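Local coordinates for protein ribosome biogenesis Nep1 RNA methyltransferase (Archaeoglobus fulgidus, PDB 3O7B) that probably methylates N1 of a specific pseudouridine of 16S ribosomal RNA during ribosome biogenesis, using S-adenosylmethionine as methyl donor, at residues L37-V50 with I64-L78. Sequence-based numbering, arbitrary orientation. Where two conformers were deposited one is given.
Sequences LELIPQKIRGHPAV and ILLDDSKHHTAMKSL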
ATOM      1  N   LEU A  37       1.932 -15.067   5.011  1.00 15.30           N
ATOM      2  CA  LEU A  37       0.533 -15.172   5.368  1.00 16.66           C
ATOM      3  C   LEU A  37       0.288 -16.562   5.944  1.00 16.62           C
ATOM      4  O   LEU A  37       0.307 -17.565   5.219  1.00 17.73           O
ATOM      5  CB  LEU A  37      -0.272 -14.952   4.099  1.00 18.03           C
ATOM      6  CG  LEU A  37      -1.720 -14.550   4.059  1.00 21.08           C
ATOM      7  CD1 LEU A  37      -1.867 -13.144   4.616  1.00 20.79           C
ATOM      8  CD2 LEU A  37      -2.138 -14.592   2.614  1.00 19.45           C
ATOM      9  N   GLU A  38       0.087 -16.610   7.254  1.00 16.82           N
ATOM     10  CA  GLU A  38      -0.155 -17.864   7.966  1.00 17.48           C
ATOM     11  C   GLU A  38      -0.797 -17.599   9.313  1.00 17.28           C
ATOM     12  O   GLU A  38      -0.624 -16.515   9.895  1.00 16.68           O
ATOM     13  CB  GLU A  38       1.166 -18.634   8.164  1.00 17.34           C
ATOM     14  CG  GLU A  38       2.101 -18.057   9.220  1.00 18.71           C
ATOM     15  CD  GLU A  38       3.468 -18.693   9.187  1.00 19.32           C
ATOM     16  OE1 GLU A  38       3.521 -19.944   9.261  1.00 22.56           O
ATOM     17  OE2 GLU A  38       4.474 -17.965   9.077  1.00 18.58           O
ATOM     18  N   LEU A  39      -1.508 -18.601   9.823  1.00 17.45           N
ATOM     19  CA  LEU A  39      -2.007 -18.556  11.183  1.00 18.62           C
ATOM     20  C   LEU A  39      -0.871 -18.830  12.176  1.00 18.81           C
ATOM     21  O   LEU A  39       0.179 -19.359  11.804  1.00 19.86           O
ATOM     22  CB  LEU A  39      -3.157 -19.555  11.363  1.00 18.74           C
ATOM     23  CG  LEU A  39      -4.371 -19.328  10.457  1.00 20.09           C
ATOM     24  CD1 LEU A  39      -5.399 -20.434  10.643  1.00 21.36           C
ATOM     25  CD2 LEU A  39      -4.980 -17.952  10.698  1.00 21.29           C
ATOM     26  N   ILE A  40      -1.072 -18.448  13.430  1.00 19.52           N
ATOM     27  CA  ILE A  40      -0.029 -18.630  14.438  1.00 20.97           C
ATOM     28  C   ILE A  40       0.349 -20.125  14.510  1.00 21.80           C
ATOM     29  O   ILE A  40      -0.537 -20.963  14.715  1.00 22.58           O
ATOM     30  CB  ILE A  40      -0.477 -18.073  15.812  1.00 20.86           C
ATOM     31  CG1 ILE A  40      -0.621 -16.540  15.738  1.00 21.03           C
ATOM     32  CG2 ILE A  40       0.542 -18.440  16.899  1.00 20.98           C
ATOM     33  CD1 ILE A  40      -1.239 -15.895  16.977  1.00 21.99           C
ATOM     34  N   PRO A  41       1.645 -20.460  14.299  1.00 22.95           N
ATOM     35  CA  PRO A  41       2.089 -21.855  14.376  1.00 23.85           C
ATOM     36  C   PRO A  41       1.844 -22.474  15.748  1.00 24.91           C
ATOM     37  O   PRO A  41       1.940 -21.803  16.780  1.00 24.73           O
ATOM     38  CB  PRO A  41       3.594 -21.769  14.093  1.00 24.19           C
ATOM     39  CG  PRO A  41       3.769 -20.517  13.339  1.00 23.64           C
ATOM     40  CD  PRO A  41       2.759 -19.571  13.938  1.00 22.90           C
ATOM     41  N   GLN A  42       1.540 -23.769  15.720  1.00 26.43           N
ATOM     42  CA  GLN A  42       1.140 -24.554  16.881  1.00 27.92           C
ATOM     43  C   GLN A  42       2.055 -24.343  18.081  1.00 28.01           C
ATOM     44  O   GLN A  42       1.584 -24.105  19.195  1.00 28.28           O
ATOM     45  CB  GLN A  42       1.145 -26.045  16.508  1.00 28.51           C
ATOM     46  CG  GLN A  42       0.892 -26.359  15.012  1.00 31.75           C
ATOM     47  CD  GLN A  42       1.930 -25.735  14.060  1.00 35.22           C
ATOM     48  OE1 GLN A  42       3.140 -25.713  14.348  1.00 37.46           O
ATOM     49  NE2 GLN A  42       1.453 -25.217  12.929  1.00 33.54           N
ATOM     50  N   LYS A  43       3.359 -24.418  17.834  1.00 28.21           N
ATOM     51  CA  LYS A  43       4.356 -24.504  18.899  1.00 28.70           C
ATOM     52  C   LYS A  43       4.581 -23.215  19.692  1.00 28.39           C
ATOM     53  O   LYS A  43       5.256 -23.230  20.721  1.00 28.70           O
ATOM     54  CB  LYS A  43       5.680 -25.025  18.337  1.00 28.95           C
ATOM     55  CG  LYS A  43       6.390 -24.074  17.386  1.00 30.87           C
ATOM     56  CD  LYS A  43       7.720 -24.656  16.935  1.00 33.36           C
ATOM     57  CE  LYS A  43       8.670 -23.580  16.436  1.00 33.99           C
ATOM     58  NZ  LYS A  43      10.046 -24.123  16.245  1.00 35.66           N
ATOM     59  N   ILE A  44       4.027 -22.100  19.219  1.00 27.61           N
ATOM     60  CA  ILE A  44       4.172 -20.825  19.931  1.00 27.22           C
ATOM     61  C   ILE A  44       2.843 -20.292  20.486  1.00 27.17           C
ATOM     62  O   ILE A  44       2.787 -19.193  21.041  1.00 26.96           O
ATOM     63  CB  ILE A  44       4.901 -19.741  19.064  1.00 26.54           C
ATOM     64  CG1 ILE A  44       4.039 -19.306  17.864  1.00 26.82           C
ATOM     65  CG2 ILE A  44       6.290 -20.230  18.632  1.00 26.92           C
ATOM     66  CD1 ILE A  44       4.483 -18.002  17.227  1.00 26.76           C
ATOM     67  N   ARG A  45       1.787 -21.093  20.365  1.00 27.97           N
ATOM     68  CA  ARG A  45       0.437 -20.675  20.773  1.00 28.79           C
ATOM     69  C   ARG A  45       0.262 -20.451  22.277  1.00 29.50           C
ATOM     70  O   ARG A  45      -0.681 -19.776  22.704  1.00 29.44           O
ATOM     71  CB  ARG A  45      -0.619 -21.650  20.239  1.00 29.01           C
ATOM     72  CG  ARG A  45      -0.803 -21.540  18.739  1.00 29.82           C
ATOM     73  CD  ARG A  45      -1.785 -22.552  18.181  1.00 31.05           C
ATOM     74  NE  ARG A  45      -1.710 -22.589  16.718  1.00 31.89           N
ATOM     75  CZ  ARG A  45      -2.146 -23.590  15.956  1.00 33.54           C
ATOM     76  NH1 ARG A  45      -2.710 -24.663  16.502  1.00 34.64           N
ATOM     77  NH2 ARG A  45      -2.016 -23.517  14.640  1.00 33.73           N
ATOM     78  N   GLY A  46       1.177 -21.012  23.067  1.00 30.31           N
ATOM     79  CA  GLY A  46       1.156 -20.866  24.521  1.00 30.83           C
ATOM     80  C   GLY A  46       2.008 -19.727  25.048  1.00 31.10           C
ATOM     81  O   GLY A  46       1.988 -19.440  26.245  1.00 31.45           O
ATOM     82  N   HIS A  47       2.763 -19.076  24.164  1.00 30.96           N
ATOM     83  CA  HIS A  47       3.578 -17.918  24.546  1.00 30.57           C
ATOM     84  C   HIS A  47       2.698 -16.759  25.033  1.00 30.61           C
ATOM     85  O   HIS A  47       1.649 -16.496  24.449  1.00 30.23           O
ATOM     86  CB  HIS A  47       4.455 -17.474  23.373  1.00 30.63           C
ATOM     87  CG  HIS A  47       5.490 -16.455  23.737  1.00 30.62           C
ATOM     88  ND1 HIS A  47       5.192 -15.122  23.920  1.00 31.09           N
ATOM     89  CD2 HIS A  47       6.827 -16.570  23.936  1.00 30.97           C
ATOM     90  CE1 HIS A  47       6.294 -14.460  24.223  1.00 30.50           C
ATOM     91  NE2 HIS A  47       7.299 -15.317  24.242  1.00 31.84           N
ATOM     92  N   PRO A  48       3.107 -16.087  26.127  1.00 30.78           N
ATOM     93  CA  PRO A  48       2.380 -14.944  26.694  1.00 30.58           C
ATOM     94  C   PRO A  48       1.991 -13.832  25.711  1.00 30.21           C
ATOM     95  O   PRO A  48       0.913 -13.263  25.844  1.00 30.32           O
ATOM     96  CB  PRO A  48       3.351 -14.395  27.756  1.00 30.90           C
ATOM     97  CG  PRO A  48       4.644 -15.123  27.541  1.00 30.98           C
ATOM     98  CD  PRO A  48       4.282 -16.428  26.948  1.00 30.33           C
ATOM     99  N   ALA A  49       2.855 -13.510  24.750  1.00 29.50           N
ATOM    100  CA  ALA A  49       2.526 -12.483  23.751  1.00 29.20           C
ATOM    101  C   ALA A  49       1.356 -12.922  22.872  1.00 28.60           C
ATOM    102  O   ALA A  49       0.531 -12.099  22.470  1.00 28.06           O
ATOM    103  CB  ALA A  49       3.733 -12.149  22.896  1.00 28.89           C
ATOM    104  N   VAL A  50       1.294 -14.222  22.585  1.00 28.44           N
ATOM    105  CA  VAL A  50       0.198 -14.798  21.802  1.00 28.20           C
ATOM    106  C   VAL A  50      -1.088 -14.889  22.627  1.00 28.45           C
ATOM    107  O   VAL A  50      -2.169 -14.565  22.135  1.00 28.12           O
ATOM    108  CB  VAL A  50       0.597 -16.172  21.201  1.00 27.99           C
ATOM    109  CG1 VAL A  50      -0.605 -16.904  20.633  1.00 28.14           C
ATOM    110  CG2 VAL A  50       1.641 -15.974  20.127  1.00 27.04           C
ATOM    111  N   ILE A  64      -5.730 -16.903  14.647  1.00 18.94           N
ATOM    112  CA  ILE A  64      -5.172 -15.554  14.475  1.00 17.99           C
ATOM    113  C   ILE A  64      -4.027 -15.569  13.464  1.00 17.18           C
ATOM    114  O   ILE A  64      -3.191 -16.485  13.449  1.00 17.01           O
ATOM    115  CB  ILE A  64      -4.708 -14.989  15.829  1.00 18.24           C
ATOM    116  CG1 ILE A  64      -5.923 -14.770  16.745  1.00 18.78           C
ATOM    117  CG2 ILE A  64      -3.926 -13.671  15.655  1.00 17.66           C
ATOM    118  CD1 ILE A  64      -5.569 -14.491  18.199  1.00 21.16           C
ATOM    119  N   LEU A  65      -4.018 -14.555  12.595  1.00 15.99           N
ATOM    120  CA  LEU A  65      -2.953 -14.401  11.608  1.00 15.41           C
ATOM    121  C   LEU A  65      -1.666 -13.939  12.297  1.00 14.80           C
ATOM    122  O   LEU A  65      -1.676 -13.035  13.143  1.00 15.61           O
ATOM    123  CB  LEU A  65      -3.371 -13.380  10.542  1.00 15.63           C
ATOM    124  CG  LEU A  65      -2.713 -13.454   9.163  1.00 16.04           C
ATOM    125  CD1 LEU A  65      -3.176 -14.682   8.350  1.00 17.70           C
ATOM    126  CD2 LEU A  65      -3.044 -12.178   8.396  1.00 16.49           C
ATOM    127  N   LEU A  66      -0.560 -14.571  11.934  1.00 14.02           N
ATOM    128  CA  LEU A  66       0.745 -14.210  12.476  1.00 14.41           C
ATOM    129  C   LEU A  66       1.198 -12.839  11.961  1.00 14.81           C
ATOM    130  O   LEU A  66       1.199 -12.596  10.751  1.00 14.92           O
ATOM    131  CB  LEU A  66       1.764 -15.306  12.130  1.00 14.93           C
ATOM    132  CG  LEU A  66       3.142 -15.191  12.784  1.00 15.43           C
ATOM    133  CD1 LEU A  66       3.047 -15.400  14.299  1.00 17.79           C
ATOM    134  CD2 LEU A  66       4.152 -16.155  12.145  1.00 16.28           C
ATOM    135  N   ASP A  67       1.579 -11.973  12.887  1.00 15.19           N
ATOM    136  CA  ASP A  67       1.864 -10.563  12.597  1.00 15.40           C
ATOM    137  C   ASP A  67       2.970 -10.164  13.548  1.00 15.66           C
ATOM    138  O   ASP A  67       2.750 -10.075  14.765  1.00 15.39           O
ATOM    139  CB  ASP A  67       0.592  -9.739  12.858  1.00 16.02           C
ATOM    140  CG  ASP A  67       0.779  -8.231  12.630  1.00 16.99           C
ATOM    141  OD1 ASP A  67       1.916  -7.715  12.648  1.00 18.20           O
ATOM    142  OD2 ASP A  67      -0.250  -7.540  12.447  1.00 17.66           O
ATOM    143  N   ASP A  68       4.162  -9.931  13.006  1.00 15.59           N
ATOM    144  CA  ASP A  68       5.301  -9.671  13.886  1.00 17.07           C
ATOM    145  C   ASP A  68       5.295  -8.311  14.584  1.00 17.75           C
ATOM    146  O   ASP A  68       6.122  -8.077  15.466  1.00 19.00           O
ATOM    147  CB  ASP A  68       6.645 -10.023  13.224  1.00 17.49           C
ATOM    148  CG  ASP A  68       7.254  -8.899  12.421  1.00 20.02           C
ATOM    149  OD1 ASP A  68       6.585  -7.883  12.111  1.00 20.02           O
ATOM    150  OD2 ASP A  68       8.451  -9.055  12.088  1.00 21.27           O
ATOM    151  N   SER A  69       4.334  -7.442  14.259  1.00 17.73           N
ATOM    152  CA  SER A  69       4.148  -6.212  15.044  1.00 18.47           C
ATOM    153  C   SER A  69       3.373  -6.489  16.335  1.00 19.15           C
ATOM    154  O   SER A  69       3.305  -5.627  17.231  1.00 20.44           O
ATOM    155  CB  SER A  69       3.467  -5.109  14.216  1.00 18.44           C
ATOM    156  OG  SER A  69       4.364  -4.583  13.248  1.00 19.41           O
ATOM    157  N   LYS A  70       2.790  -7.684  16.428  1.00 17.97           N
ATOM    158  CA  LYS A  70       2.082  -8.118  17.631  1.00 18.62           C
ATOM    159  C   LYS A  70       2.751  -9.310  18.308  1.00 18.28           C
ATOM    160  O   LYS A  70       2.691  -9.455  19.539  1.00 19.67           O
ATOM    161  CB  LYS A  70       0.646  -8.513  17.285  1.00 18.66           C
ATOM    162  CG  LYS A  70      -0.216  -7.379  16.767  1.00 19.84           C
ATOM    163  CD  LYS A  70      -1.609  -7.858  16.463  1.00 20.16           C
ATOM    164  CE  LYS A  70      -2.454  -6.730  15.894  1.00 20.58           C
ATOM    165  NZ  LYS A  70      -3.854  -7.192  15.684  1.00 21.24           N
ATOM    166  N   HIS A  71       3.384 -10.162  17.510  1.00 17.28           N
ATOM    167  CA  HIS A  71       3.793 -11.487  18.005  1.00 17.30           C
ATOM    168  C   HIS A  71       5.303 -11.686  18.042  1.00 18.25           C
ATOM    169  O   HIS A  71       5.770 -12.815  18.262  1.00 18.32           O
ATOM    170  CB  HIS A  71       3.180 -12.598  17.140  1.00 16.76           C
ATOM    171  CG  HIS A  71       1.702 -12.478  16.928  1.00 16.21           C
ATOM    172  ND1 HIS A  71       0.797 -12.238  17.943  1.00 19.00           N
ATOM    173  CD2 HIS A  71       0.971 -12.572  15.791  1.00 13.70           C
ATOM    174  CE1 HIS A  71      -0.428 -12.194  17.441  1.00 15.65           C
ATOM    175  NE2 HIS A  71      -0.347 -12.396  16.137  1.00 19.90           N
ATOM    176  N   HIS A  72       6.066 -10.619  17.815  1.00 18.99           N
ATOM    177  CA  HIS A  72       7.526 -10.708  17.699  1.00 19.82           C
ATOM    178  C   HIS A  72       8.186 -11.559  18.797  1.00 20.36           C
ATOM    179  O   HIS A  72       8.987 -12.448  18.506  1.00 20.04           O
ATOM    180  CB  HIS A  72       8.141  -9.313  17.731  1.00 20.05           C
ATOM    181  CG  HIS A  72       9.641  -9.323  17.693  1.00 20.99           C
ATOM    182  ND1 HIS A  72      10.419  -9.165  18.822  1.00 23.62           N
ATOM    183  CD2 HIS A  72      10.504  -9.521  16.667  1.00 23.41           C
ATOM    184  CE1 HIS A  72      11.695  -9.239  18.488  1.00 21.23           C
ATOM    185  NE2 HIS A  72      11.775  -9.446  17.185  1.00 25.51           N
ATOM    186  N   THR A  73       7.859 -11.267  20.049  1.00 21.23           N
ATOM    187  CA  THR A  73       8.537 -11.943  21.163  1.00 22.63           C
ATOM    188  C   THR A  73       8.231 -13.444  21.225  1.00 23.09           C
ATOM    189  O   THR A  73       9.028 -14.213  21.766  1.00 24.59           O
ATOM    190  CB  THR A  73       8.251 -11.276  22.515  1.00 22.51           C
ATOM    191  OG1 THR A  73       6.853 -11.327  22.793  1.00 25.11           O
ATOM    192  CG2 THR A  73       8.706  -9.835  22.495  1.00 23.62           C
ATOM    193  N   ALA A  74       7.089 -13.854  20.676  1.00 21.99           N
ATOM    194  CA  ALA A  74       6.722 -15.272  20.586  1.00 21.93           C
ATOM    195  C   ALA A  74       7.381 -16.000  19.410  1.00 22.31           C
ATOM    196  O   ALA A  74       7.339 -17.234  19.339  1.00 22.70           O
ATOM    197  CB  ALA A  74       5.212 -15.411  20.513  1.00 21.59           C
ATOM    198  N   MET A  75       7.997 -15.262  18.491  1.00 22.28           N
ATOM    199  CA  MET A  75       8.466 -15.848  17.233  1.00 22.60           C
ATOM    200  C   MET A  75       9.924 -16.287  17.218  1.00 24.11           C
ATOM    201  O   MET A  75      10.412 -16.765  16.197  1.00 24.71           O
ATOM    202  CB  MET A  75       8.213 -14.883  16.068  1.00 22.51           C
ATOM    203  CG  MET A  75       6.733 -14.694  15.761  1.00 21.25           C
ATOM    204  SD  MET A  75       6.405 -13.292  14.668  1.00 19.80           S
ATOM    205  CE  MET A  75       7.129 -13.858  13.136  1.00 20.45           C
ATOM    206  N   LYS A  76      10.605 -16.148  18.356  1.00 25.86           N
ATOM    207  CA  LYS A  76      12.050 -16.381  18.427  1.00 27.54           C
ATOM    208  C   LYS A  76      12.478 -17.779  17.969  1.00 27.73           C
ATOM    209  O   LYS A  76      13.544 -17.929  17.350  1.00 28.84           O
ATOM    210  CB  LYS A  76      12.584 -16.079  19.837  1.00 27.61           C
ATOM    211  CG  LYS A  76      12.527 -14.606  20.232  1.00 28.92           C
ATOM    212  CD  LYS A  76      12.746 -14.424  21.739  1.00 29.09           C
ATOM    213  CE  LYS A  76      12.270 -13.057  22.205  1.00 31.80           C
ATOM    214  NZ  LYS A  76      12.427 -12.908  23.676  1.00 34.28           N
ATOM    215  N   SER A  77      11.640 -18.780  18.229  1.00 27.71           N
ATOM    216  CA  SER A  77      11.965 -20.177  17.916  1.00 27.74           C
ATOM    217  C   SER A  77      11.559 -20.656  16.522  1.00 27.08           C
ATOM    218  O   SER A  77      11.795 -21.809  16.165  1.00 27.25           O
ATOM    219  CB  SER A  77      11.336 -21.103  18.954  1.00 28.23           C
ATOM    220  OG  SER A  77       9.921 -21.096  18.851  1.00 30.10           O
ATOM    221  N   LEU A  78      10.922 -19.787  15.740  1.00 25.53           N
ATOM    222  CA  LEU A  78      10.431 -20.192  14.420  1.00 24.40           C
ATOM    223  C   LEU A  78      11.550 -20.358  13.390  1.00 23.85           C
ATOM    224  O   LEU A  78      12.504 -19.590  13.392  1.00 23.67           O
ATOM    225  CB  LEU A  78       9.400 -19.180  13.896  1.00 23.99           C
ATOM    226  CG  LEU A  78       8.070 -19.032  14.636  1.00 23.27           C
ATOM    227  CD1 LEU A  78       7.214 -18.044  13.844  1.00 21.69           C
ATOM    228  CD2 LEU A  78       7.342 -20.363  14.780  1.00 23.53           C
TER
HETATM  229  O   HOH W   1       1.341 -14.129   8.426  1.00 16.42           O
HETATM  230  O   HOH W   2       0.809  -9.351  21.513  1.00 36.01           O
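Leu39 and Leu65 meet as the non-hydrogen-bonded pair of a single beta bridge of antiparallel pattern, within the elaboration that links strand 28-35 to helix 87-98 of this SPOUT methyltransferase. Two backbone bonds flank the pair: Leu66 N donates to Glu38 O at 2.8 Å, and Ile40 N to Ile64 O at 2.9 Å. A water also links Glu38 N to Leu66 O. Beyond the bridge the packing is dense. Ile40 reaches across His71 at about a right angle, and its CD1 lies 4.0 Å from the ring centroid of His71, a CH-pi contact over one face; Lys70 CB lies over the opposite face, toward the rim. At the ring edge, Leu65 O accepts a weak bond from His71 NE2. CD1 of Leu66 touches Ile40 CG1 and Ile44 CD1, roughly a right angle apart. Ile44 has CG1 between its backbone N and carbonyl carbon (chi1 68°), which leaves both CG2 and CD1 facing the 3-10 segment 72-74, with CG2 3.3 Å from Ala74 O. The imidazole of His47 is sandwiched: Ala74 CA stands 3.5 Å from its centroid and only 5° off the normal, while Pro48 CD lies over the other face, toward the rim. Its rotation is further fixed because ND1 of His47 caps helix 48-57, accepting from Ala49 N at 3.0 Å. The carboxylate of Glu38, alongside Leu66, is held by a salt bridge to Arg84.

The outer side is looser and more exposed. A water donates to both Ala49 O and Lys70 O, joining the two backbones where no direct bond does. Thr73 and Ser77 are exposed, as is Lys43, whose extended chain passes Leu78 CD2 and the Ser77 hydroxyl. Its NZ donates to Ser77 O at 2.9 Å, from 51° above the carbonyl plane.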